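PDB 4R03: uncharacterized protein from Parabacteroides distasonis ATCC 8503, which is of unknown function but belongs to the DUF3836 family and folds as a single-layer antiparallel beta-sheet thought to have evolved from beta-hairpin repeats. Local coordinates for residues K14-V20 with V32-Y38. Numbering follows the deposited sequence.
Sequences KIISKVV and VRYEFQY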
loop_
_atom_site.group_PDB
_atom_site.type_symbol
_atom_site.label_atom_id
_atom_site.label_comp_id
_atom_site.label_asym_id
_atom_site.label_seq_id
_atom_site.Cartn_x
_atom_site.Cartn_y
_atom_site.Cartn_z
ATOM N N LYS A 14 0.946 14.681 4.933
ATOM C CA LYS A 14 0.570 13.451 4.205
ATOM C C LYS A 14 1.623 12.377 4.380
ATOM O O LYS A 14 2.830 12.583 4.215
ATOM C CB LYS A 14 0.413 13.770 2.726
ATOM C CG LYS A 14 -0.851 14.632 2.456
ATOM C CD LYS A 14 -0.887 14.999 1.048
ATOM C CE LYS A 14 -2.216 15.683 0.670
ATOM N NZ LYS A 14 -2.336 17.007 1.365
ATOM N N ILE A 15 1.127 11.178 4.696
ATOM C CA ILE A 15 1.989 9.989 4.639
ATOM C C ILE A 15 2.435 9.690 3.234
ATOM O O ILE A 15 1.591 9.557 2.315
ATOM C CB ILE A 15 1.267 8.759 5.261
ATOM C CG1 ILE A 15 0.897 9.007 6.691
ATOM C CG2 ILE A 15 2.088 7.519 5.106
ATOM C CD1 ILE A 15 0.004 7.888 7.310
ATOM N N ILE A 16 3.730 9.574 3.018
ATOM C CA ILE A 16 4.309 9.229 1.728
ATOM C C ILE A 16 4.799 7.799 1.669
ATOM O O ILE A 16 4.775 7.169 0.601
ATOM C CB ILE A 16 5.334 10.237 1.259
ATOM C CG1 ILE A 16 6.520 10.314 2.171
ATOM C CG2 ILE A 16 4.623 11.587 0.925
ATOM C CD1 ILE A 16 7.699 11.182 1.639
ATOM N N SER A 17 5.272 7.256 2.785
ATOM C CA SER A 17 5.690 5.865 2.829
ATOM C C SER A 17 5.550 5.303 4.225
ATOM O O SER A 17 5.605 6.014 5.224
ATOM C CB SER A 17 7.129 5.700 2.390
ATOM O OG SER A 17 8.058 6.339 3.266
ATOM N N LYS A 18 5.380 3.993 4.294
ATOM C CA LYS A 18 5.337 3.283 5.568
ATOM C C LYS A 18 6.028 1.933 5.346
ATOM O O LYS A 18 5.629 1.187 4.424
ATOM C CB LYS A 18 3.906 3.078 6.041
ATOM C CG LYS A 18 3.747 2.334 7.349
ATOM C CD LYS A 18 2.235 2.255 7.812
ATOM C CE LYS A 18 1.588 3.621 8.024
ATOM N NZ LYS A 18 0.256 3.698 8.806
ATOM N N VAL A 19 6.986 1.612 6.202
ATOM C CA VAL A 19 7.644 0.302 6.231
ATOM C C VAL A 19 7.219 -0.445 7.461
ATOM O O VAL A 19 7.257 0.099 8.583
ATOM C CB VAL A 19 9.177 0.438 6.165
ATOM C CG1 VAL A 19 9.844 -0.948 6.283
ATOM C CG2 VAL A 19 9.562 1.107 4.852
ATOM N N VAL A 20 6.845 -1.713 7.279
ATOM C CA VAL A 20 6.495 -2.599 8.384
ATOM C C VAL A 20 7.586 -3.621 8.555
ATOM O O VAL A 20 7.938 -4.330 7.580
ATOM C CB VAL A 20 5.176 -3.364 8.103
ATOM C CG1 VAL A 20 4.802 -4.257 9.296
ATOM C CG2 VAL A 20 4.060 -2.409 7.754
ATOM N N VAL A 32 6.938 -5.381 4.568
ATOM C CA VAL A 32 6.275 -4.730 3.456
ATOM C C VAL A 32 6.556 -3.240 3.517
ATOM O O VAL A 32 6.722 -2.701 4.618
ATOM C CB VAL A 32 4.733 -5.052 3.420
ATOM C CG1 VAL A 32 4.027 -4.651 4.699
ATOM C CG2 VAL A 32 4.060 -4.458 2.241
ATOM N N ARG A 33 6.609 -2.586 2.362
ATOM C CA ARG A 33 6.735 -1.143 2.209
ATOM C C ARG A 33 5.574 -0.641 1.359
ATOM O O ARG A 33 5.263 -1.192 0.340
ATOM C CB ARG A 33 8.047 -0.777 1.522
ATOM C CG ARG A 33 8.209 0.706 1.204
ATOM C CD ARG A 33 9.534 0.944 0.476
ATOM N NE ARG A 33 9.604 2.365 0.082
ATOM C CZ ARG A 33 10.129 3.303 0.820
ATOM N NH1 ARG A 33 10.747 3.033 1.947
ATOM N NH2 ARG A 33 10.065 4.541 0.360
ATOM N N TYR A 34 4.922 0.414 1.856
ATOM C CA TYR A 34 3.820 1.053 1.158
ATOM C C TYR A 34 4.264 2.454 0.745
ATOM O O TYR A 34 4.921 3.181 1.511
ATOM C CB TYR A 34 2.618 1.178 2.042
ATOM C CG TYR A 34 2.096 -0.122 2.572
ATOM C CD1 TYR A 34 1.535 -1.039 1.732
ATOM C CD2 TYR A 34 2.141 -0.423 3.915
ATOM C CE1 TYR A 34 1.033 -2.216 2.220
ATOM C CE2 TYR A 34 1.675 -1.643 4.421
ATOM C CZ TYR A 34 1.044 -2.513 3.561
ATOM O OH TYR A 34 0.551 -3.736 4.049
ATOM N N GLU A 35 3.886 2.867 -0.453
ATOM C CA GLU A 35 4.106 4.243 -0.941
ATOM C C GLU A 35 2.767 4.776 -1.405
ATOM O O GLU A 35 1.980 4.045 -2.033
ATOM C CB GLU A 35 5.103 4.261 -2.058
ATOM C CG GLU A 35 6.492 3.810 -1.652
ATOM C CD GLU A 35 7.546 3.940 -2.732
ATOM O OE1 GLU A 35 7.193 4.173 -3.900
ATOM O OE2 GLU A 35 8.749 3.703 -2.390
ATOM N N PHE A 36 2.525 6.056 -1.139
ATOM C CA PHE A 36 1.212 6.676 -1.380
ATOM C C PHE A 36 1.358 7.897 -2.255
ATOM O O PHE A 36 2.272 8.719 -2.099
ATOM C CB PHE A 36 0.562 7.104 -0.054
ATOM C CG PHE A 36 0.387 5.999 0.932
ATOM C CD1 PHE A 36 -0.751 5.189 0.888
ATOM C CD2 PHE A 36 1.375 5.691 1.845
ATOM C CE1 PHE A 36 -0.891 4.136 1.792
ATOM C CE2 PHE A 36 1.235 4.647 2.722
ATOM C CZ PHE A 36 0.098 3.857 2.688
ATOM N N GLN A 37 0.401 8.024 -3.158
ATOM C CA GLN A 37 0.236 9.255 -3.931
ATOM C C GLN A 37 -1.199 9.768 -3.748
ATOM O O GLN A 37 -2.093 9.046 -3.337
ATOM C CB GLN A 37 0.591 9.029 -5.406
ATOM C CG GLN A 37 2.056 8.605 -5.660
ATOM C CD GLN A 37 2.413 8.511 -7.158
ATOM O OE1 GLN A 37 2.367 9.497 -7.890
ATOM N NE2 GLN A 37 2.772 7.328 -7.605
ATOM N N TYR A 38 -1.377 11.074 -4.032
ATOM C CA TYR A 38 -2.604 11.793 -3.677
ATOM C C TYR A 38 -3.196 12.522 -4.900
ATOM O O TYR A 38 -2.460 12.963 -5.762
ATOM C CB TYR A 38 -2.320 12.832 -2.581
ATOM C CG TYR A 38 -1.956 12.136 -1.313
ATOM C CD1 TYR A 38 -0.636 11.743 -1.100
ATOM C CD2 TYR A 38 -2.866 11.851 -0.335
ATOM C CE1 TYR A 38 -0.289 11.044 0.064
ATOM C CE2 TYR A 38 -2.540 11.152 0.809
ATOM C CZ TYR A 38 -1.196 10.787 1.010
ATOM O OH TYR A 38 -0.955 10.056 2.163
HETATM O O HOH W 1 -1.836 10.981 4.686
#
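Val-20 and Val-32 form an antiparallel hydrogen-bonded pair, and from them the hairpin of strands 14-24 and 27-38 runs in regular register to Ser-17 and Glu-35. The Val-20 N to Val-32 O bond, 2.8 Å, is almost straight, while the return bond from Val-32 N to Val-20 O is weak. Lys-18 and Tyr-34 exchange a stronger pair of backbone bonds. Beyond them the pattern changes: Ile-16 and Ser-17 both face Lys-9 of strand 2-11 in a classic beta bulge, and Phe-36 N reaches Ile-16 O (3.1 Å) from 43° above the carbonyl plane.

Where a bulge interrupts regular pairing, a side-chain hydroxyl can take up a backbone carbonyl, and Tyr-38 is a case in point. Its OH donates to Ile-15 O over 2.6 Å, in the carbonyl plane on a lone pair, and a water bridges the same hydroxyl to Ile-15 N. Lys-14 CD stands 3.8 Å from the centroid of the Tyr-38 ring, over one face, in a CH-pi contact. A phenylalanine in place of Tyr-38 would probably leave Ile-15 O without its hydroxyl donor and the water without the oxygen it donates to.

On the face of Lys-18 and Tyr-34, Val-20 CG2 packs against Val-32 CG1. Nearer the bulge, Ile-15 CG2 lies 3.8 Å from Phe-36 CD2, and Phe-108 meets the Phe-36 ring.

On the other face, with CG anti to the backbone N (chi1 175°), the extended Arg-33 chain passes Val-19 CG2 and sets its guanidinium over Ser-17 CB. Arg-33 NE (2.9 Å) and NH2 grip Glu-35 OE2 side-on, while NH1 forms a salt bridge with a phosphate ion, probably from the crystallisation liquor.

The chemistry thus implies a hairpin with one mainly apolar and aromatic face, crossed by Lys-18 reaching Ser-109, another carrying the Arg-33/Glu-35 pair beside Val-19, and a bulged end secured by a tyrosine hydroxyl.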